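Local coordinates for protein alcohol dehydrogenase (Thermus sp., PDB 4CPD) that binds zinc and NAD and probably catalyses the reversible, NAD-dependent oxidation of alcohols to aldehydes or ketones, as a thermostable member of the medium-chain dehydrogenase family, at residues 148-153 with 297-302; 78-83 with 142-147. All coordinates share one frame; numbering follows the deposited sequence.

Contact 1: 148-153 with 297-302; sequences IFAGDI and LYIDAV. With ZN (zinc ion), chain E.
The carbonyl oxygen of Ala-150 accepts a hydrogen bond from the hydroxyl of Ser-155 and also meets the side chain of Ile-299. Ile-299 lays its methylene on it, CG1 standing 3.8 Å from Ala-150 O, and its terminal methyl CD1 lies alongside at 3.9 Å from that oxygen. Both torsions of Ile-299 are extended (chi1 -166°, chi2 167°), which carries the long branch out from the helix to the loop. Val-302, one turn further along the same helix, sets its CG1 3.9 Å from Ala-150 CB. The single methyl of Ala-150 meets both branched side chains, and alanine is small enough to let the backbone come close: the CA atoms of Ala-150 and Ile-299 are 6.0 Å apart. No hydrogen bond crosses between 148-153 and 297-302. In the two-domain fold of the zinc-containing alcohol dehydrogenases, helix 295-307 follows the last strand of the parallel, Rossmann-type sheet, while 148-153 leads into helix 153-163. Turn-like bonds shape this approach, among them Gly-151 N to Ile-148 O at 3.1 Å, and Gly-151 also bonds through its backbone to Phe-85. Two residues after Ala-150 in the same loop, Asp-152 binds zinc through OD2 at 1.9 Å, Cys-38 and His-59 being the other protein ligands and a water lying 2.5 Å from the zinc ion. Although Asp-152 occupies the N-cap position of helix 153-163, its carboxylate makes no capping bond; with CG anti to the backbone N (chi1 179°), it reaches the metal through one oxygen, OD1 staying 3.2 Å from the zinc.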
loop_
_atom_site.group_PDB
_atom_site.type_symbol
_atom_site.label_atom_id
_atom_site.label_comp_id
_atom_site.label_asym_id
_atom_site.label_seq_id
_atom_site.Cartn_x
_atom_site.Cartn_y
_atom_site.Cartn_z
ATOM N N ILE A 148 25.341 14.935 3.717
ATOM C CA ILE A 148 24.284 15.403 4.618
ATOM C C ILE A 148 22.883 14.959 4.177
ATOM O O ILE A 148 22.042 14.646 5.000
ATOM C CB ILE A 148 24.348 16.919 4.859
ATOM C CG1 ILE A 148 23.266 17.345 5.849
ATOM C CG2 ILE A 148 24.194 17.698 3.564
ATOM C CD1 ILE A 148 23.489 18.730 6.404
ATOM N N PHE A 149 22.676 14.849 2.885
ATOM C CA PHE A 149 21.369 14.490 2.326
ATOM C C PHE A 149 20.893 13.080 2.663
ATOM O O PHE A 149 19.686 12.816 2.765
ATOM C CB PHE A 149 21.399 14.701 0.840
ATOM C CG PHE A 149 21.580 16.133 0.469
ATOM C CD1 PHE A 149 22.828 16.702 0.387
ATOM C CD2 PHE A 149 20.490 16.934 0.296
ATOM C CE1 PHE A 149 22.978 18.045 0.075
ATOM C CE2 PHE A 149 20.630 18.276 -0.031
ATOM C CZ PHE A 149 21.883 18.833 -0.145
ATOM N N ALA A 150 21.845 12.191 2.918
ATOM C CA ALA A 150 21.532 10.830 3.322
ATOM C C ALA A 150 20.706 10.762 4.606
ATOM O O ALA A 150 19.942 9.801 4.808
ATOM C CB ALA A 150 22.810 10.036 3.490
ATOM N N GLY A 151 20.880 11.759 5.470
ATOM C CA GLY A 151 20.213 11.755 6.751
ATOM C C GLY A 151 18.741 12.104 6.703
ATOM O O GLY A 151 18.002 11.766 7.668
ATOM N N ASP A 152 18.301 12.751 5.608
ATOM C CA ASP A 152 16.898 13.205 5.548
ATOM C C ASP A 152 16.324 13.148 4.148
ATOM O O ASP A 152 15.775 12.123 3.772
ATOM C CB ASP A 152 16.770 14.584 6.220
ATOM C CG ASP A 152 15.399 15.131 6.197
ATOM O OD1 ASP A 152 14.491 14.523 5.597
ATOM O OD2 ASP A 152 15.234 16.225 6.763
ATOM N N ILE A 153 16.443 14.208 3.369
ATOM C CA ILE A 153 15.613 14.303 2.157
ATOM C C ILE A 153 15.911 13.287 1.013
ATOM O O ILE A 153 15.007 12.905 0.274
ATOM C CB ILE A 153 15.584 15.718 1.592
ATOM C CG1 ILE A 153 16.986 16.185 1.230
ATOM C CG2 ILE A 153 14.967 16.690 2.589
ATOM C CD1 ILE A 153 16.928 17.356 0.270
ATOM N N LEU A 297 16.565 2.295 7.415
ATOM C CA LEU A 297 16.473 1.135 6.580
ATOM C C LEU A 297 17.301 1.323 5.299
ATOM O O LEU A 297 17.828 0.362 4.797
ATOM C CB LEU A 297 15.004 0.844 6.238
ATOM C CG LEU A 297 14.750 -0.559 5.632
ATOM C CD1 LEU A 297 15.112 -1.635 6.618
ATOM C CD2 LEU A 297 13.298 -0.722 5.195
ATOM N N TYR A 298 17.404 2.562 4.805
ATOM C CA TYR A 298 17.978 2.869 3.509
ATOM C C TYR A 298 19.330 3.555 3.552
ATOM O O TYR A 298 20.037 3.580 2.568
ATOM C CB TYR A 298 17.006 3.772 2.758
ATOM C CG TYR A 298 15.629 3.154 2.658
ATOM C CD1 TYR A 298 15.437 1.983 1.932
ATOM C CD2 TYR A 298 14.530 3.725 3.292
ATOM C CE1 TYR A 298 14.193 1.403 1.841
ATOM C CE2 TYR A 298 13.283 3.145 3.213
ATOM C CZ TYR A 298 13.130 1.989 2.491
ATOM O OH TYR A 298 11.913 1.403 2.386
ATOM N N ILE A 299 19.695 4.126 4.680
ATOM C CA ILE A 299 20.844 5.026 4.729
ATOM C C ILE A 299 22.151 4.389 4.256
ATOM O O ILE A 299 22.939 5.049 3.635
ATOM C CB ILE A 299 21.021 5.620 6.139
ATOM C CG1 ILE A 299 21.974 6.800 6.101
ATOM C CG2 ILE A 299 21.536 4.566 7.115
ATOM C CD1 ILE A 299 21.939 7.608 7.371
ATOM N N ASP A 300 22.372 3.107 4.518
ATOM C CA ASP A 300 23.642 2.472 4.131
ATOM C C ASP A 300 23.770 2.406 2.612
ATOM O O ASP A 300 24.839 2.701 2.070
ATOM C CB ASP A 300 23.801 1.097 4.782
ATOM C CG ASP A 300 23.912 1.191 6.313
ATOM O OD1 ASP A 300 24.829 1.873 6.800
ATOM O OD2 ASP A 300 23.052 0.644 7.052
ATOM N N ALA A 301 22.670 2.070 1.935
ATOM C CA ALA A 301 22.660 1.999 0.482
ATOM C C ALA A 301 22.798 3.368 -0.114
ATOM O O ALA A 301 23.461 3.537 -1.119
ATOM C CB ALA A 301 21.393 1.361 -0.016
ATOM N N VAL A 302 22.161 4.354 0.501
ATOM C CA VAL A 302 22.215 5.717 -0.035
ATOM C C VAL A 302 23.654 6.232 0.019
ATOM O O VAL A 302 24.189 6.706 -0.958
ATOM C CB VAL A 302 21.245 6.640 0.720
ATOM C CG1 VAL A 302 21.491 8.097 0.373
ATOM C CG2 VAL A 302 19.816 6.252 0.377
HETATM ZN ZN ZN E . 13.640 17.233 7.112
HETATM O O HOH W 1 11.745 15.720 7.614
#

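Contact 2: 78-83 with 142-147; sequences GDWVVG and LSPERA
Apolar contact joins Trp-80 and Pro-144, where the six-membered ring of the indole meets the pyrrolidine obliquely. Pro-144 CG comes 3.5 Å from Trp-80 CZ3, and CB of the same proline lies 3.8 Å from that carbon. With CG anti to its own carbonyl carbon (chi1 -80°), the tryptophan carries its benzo end over to the helix, a span that suits a large flat residue because the CA atoms of Trp-80 and Pro-144 are 8.0 Å apart. His-33 meets the indole edge-to-face. Two residues on, Val-82 touches the backbone of the helix: its CG2 is 3.7 Å from Ala-147 O. The methyl of Ala-147 also points toward the strand, and its small size suits the closer approach there. Val-81, between Trp-80 and Val-82, points away and packs on Val-30, as expected of neighbouring residues in a strand.

No hydrogen bond crosses between the segments. Ser-143 is the N-cap of helix 144-147: its OG accepts a bent bond from Arg-146 N (3.2 Å, 138° at the hydrogen), a donor shared with the carbonyl oxygen of Ser-143. That oxygen also receives Ala-147 N, at 2.8 Å. Proline fits the first turn of a helix, where its missing N-H costs no helical bond. Strand 80-82, in the mixed sheet of the GroES-like domain, bonds on one side to 60-68 and on the other around 136-138. Arg-146 reaches Glu-314 in a salt bridge.

Helix and strand thus meet through van der Waals contact alone, ring against ring at Trp-80 and Pro-144 and methyl on carbonyl at Val-82.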
loop_
_atom_site.group_PDB
_atom_site.type_symbol
_atom_site.label_atom_id
_atom_site.label_comp_id
_atom_site.label_asym_id
_atom_site.label_seq_id
_atom_site.Cartn_x
_atom_site.Cartn_y
_atom_site.Cartn_z
ATOM N N GLY A 78 37.661 11.532 16.109
ATOM C CA GLY A 78 37.919 12.152 14.787
ATOM C C GLY A 78 36.812 12.071 13.726
ATOM O O GLY A 78 36.751 12.899 12.810
ATOM N N ASP A 79 35.936 11.076 13.892
ATOM C CA ASP A 79 35.122 10.504 12.837
ATOM C C ASP A 79 34.040 11.410 12.265
ATOM O O ASP A 79 33.254 12.001 12.995
ATOM C CB ASP A 79 34.483 9.200 13.333
ATOM C CG ASP A 79 35.495 8.077 13.539
ATOM O OD1 ASP A 79 36.692 8.245 13.197
ATOM O OD2 ASP A 79 35.066 7.008 14.032
ATOM N N TRP A 80 34.032 11.492 10.936
ATOM C CA TRP A 80 32.992 12.172 10.192
ATOM C C TRP A 80 31.746 11.302 10.176
ATOM O O TRP A 80 31.808 10.116 9.850
ATOM C CB TRP A 80 33.439 12.459 8.755
ATOM C CG TRP A 80 34.313 13.657 8.669
ATOM C CD1 TRP A 80 35.667 13.676 8.743
ATOM C CD2 TRP A 80 33.900 15.020 8.526
ATOM N NE1 TRP A 80 36.125 14.963 8.660
ATOM C CE2 TRP A 80 35.061 15.810 8.525
ATOM C CE3 TRP A 80 32.675 15.646 8.401
ATOM C CZ2 TRP A 80 35.028 17.197 8.399
ATOM C CZ3 TRP A 80 32.649 17.023 8.266
ATOM C CH2 TRP A 80 33.819 17.780 8.271
ATOM N N VAL A 81 30.615 11.899 10.528
ATOM C CA VAL A 81 29.375 11.152 10.618
ATOM C C VAL A 81 28.172 11.927 10.097
ATOM O O VAL A 81 28.169 13.164 9.992
ATOM C CB VAL A 81 29.046 10.718 12.056
ATOM C CG1 VAL A 81 30.089 9.739 12.575
ATOM C CG2 VAL A 81 28.890 11.941 12.968
ATOM N N VAL A 82 27.155 11.145 9.766
ATOM C CA VAL A 82 25.868 11.648 9.443
ATOM C C VAL A 82 24.814 10.721 10.122
ATOM O O VAL A 82 25.112 9.593 10.553
ATOM C CB VAL A 82 25.723 11.712 7.942
ATOM C CG1 VAL A 82 25.460 10.332 7.384
ATOM C CG2 VAL A 82 24.579 12.639 7.556
ATOM N N GLY A 83 23.595 11.203 10.277
ATOM C CA GLY A 83 22.577 10.401 10.965
ATOM C C GLY A 83 21.202 10.750 10.471
ATOM O O GLY A 83 20.998 11.847 9.961
ATOM N N LEU A 142 33.985 10.834 0.533
ATOM C CA LEU A 142 32.663 11.447 0.371
ATOM C C LEU A 142 32.622 12.810 1.057
ATOM O O LEU A 142 32.918 12.945 2.255
ATOM C CB LEU A 142 31.588 10.519 0.942
ATOM C CG LEU A 142 30.157 11.060 1.053
ATOM C CD1 LEU A 142 29.579 11.174 -0.321
ATOM C CD2 LEU A 142 29.267 10.162 1.899
ATOM N N SER A 143 32.249 13.828 0.303
ATOM C CA SER A 143 32.189 15.161 0.862
ATOM C C SER A 143 30.998 15.327 1.829
ATOM O O SER A 143 29.872 14.857 1.554
ATOM C CB SER A 143 32.086 16.184 -0.250
ATOM O OG SER A 143 30.769 16.289 -0.753
ATOM N N PRO A 144 31.223 16.013 2.958
ATOM C CA PRO A 144 30.134 16.297 3.910
ATOM C C PRO A 144 28.929 16.969 3.270
ATOM O O PRO A 144 27.808 16.705 3.677
ATOM C CB PRO A 144 30.767 17.262 4.916
ATOM C CG PRO A 144 32.241 17.008 4.822
ATOM C CD PRO A 144 32.526 16.509 3.428
ATOM N N GLU A 145 29.137 17.827 2.285
ATOM C CA GLU A 145 28.011 18.515 1.672
ATOM C C GLU A 145 27.188 17.573 0.826
ATOM O O GLU A 145 26.026 17.822 0.570
ATOM C CB GLU A 145 28.438 19.769 0.878
ATOM C CG GLU A 145 29.315 19.564 -0.343
ATOM C CD GLU A 145 30.799 19.318 -0.039
ATOM O OE1 GLU A 145 31.193 19.053 1.131
ATOM O OE2 GLU A 145 31.589 19.352 -1.005
ATOM N N ARG A 146 27.789 16.480 0.379
ATOM C CA ARG A 146 27.031 15.443 -0.332
ATOM C C ARG A 146 26.359 14.550 0.691
ATOM O O ARG A 146 25.173 14.259 0.569
ATOM C CB ARG A 146 27.944 14.598 -1.229
ATOM C CG ARG A 146 27.212 13.947 -2.390
ATOM C CD ARG A 146 27.874 12.681 -2.936
ATOM N NE ARG A 146 28.877 12.706 -4.036
ATOM C CZ ARG A 146 28.963 13.541 -5.080
ATOM N NH1 ARG A 146 28.147 14.559 -5.270
ATOM N NH2 ARG A 146 29.922 13.337 -5.958
ATOM N N ALA A 147 27.127 14.149 1.708
ATOM C CA ALA A 147 26.665 13.185 2.704
ATOM C C ALA A 147 25.439 13.643 3.459
ATOM O O ALA A 147 24.589 12.815 3.828
ATOM C CB ALA A 147 27.767 12.844 3.702
#

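Contact 1 is buried near the middle of the chain, whereas contact 2 lies further out and is only partly buried. They follow one another along the chain: helix 144-147 runs directly into the loop 148-153, and Ile-148 CA touches Val-82 CG2 at 4.0 Å, so strand 80-82 packs on the junction. Helix 295-307 serves both neighbourhoods, since Leu-142 packs on Leu-303 and Leu-306. Each interface is apolar and lacks hydrogen bonds between its segments, yet aliphatic branches meet a single methyl in contact 1 while a large aromatic ring meets proline in contact 2. The first includes a zinc ligand in one of its segments; the second joins helix 144-147 to strand 80-82.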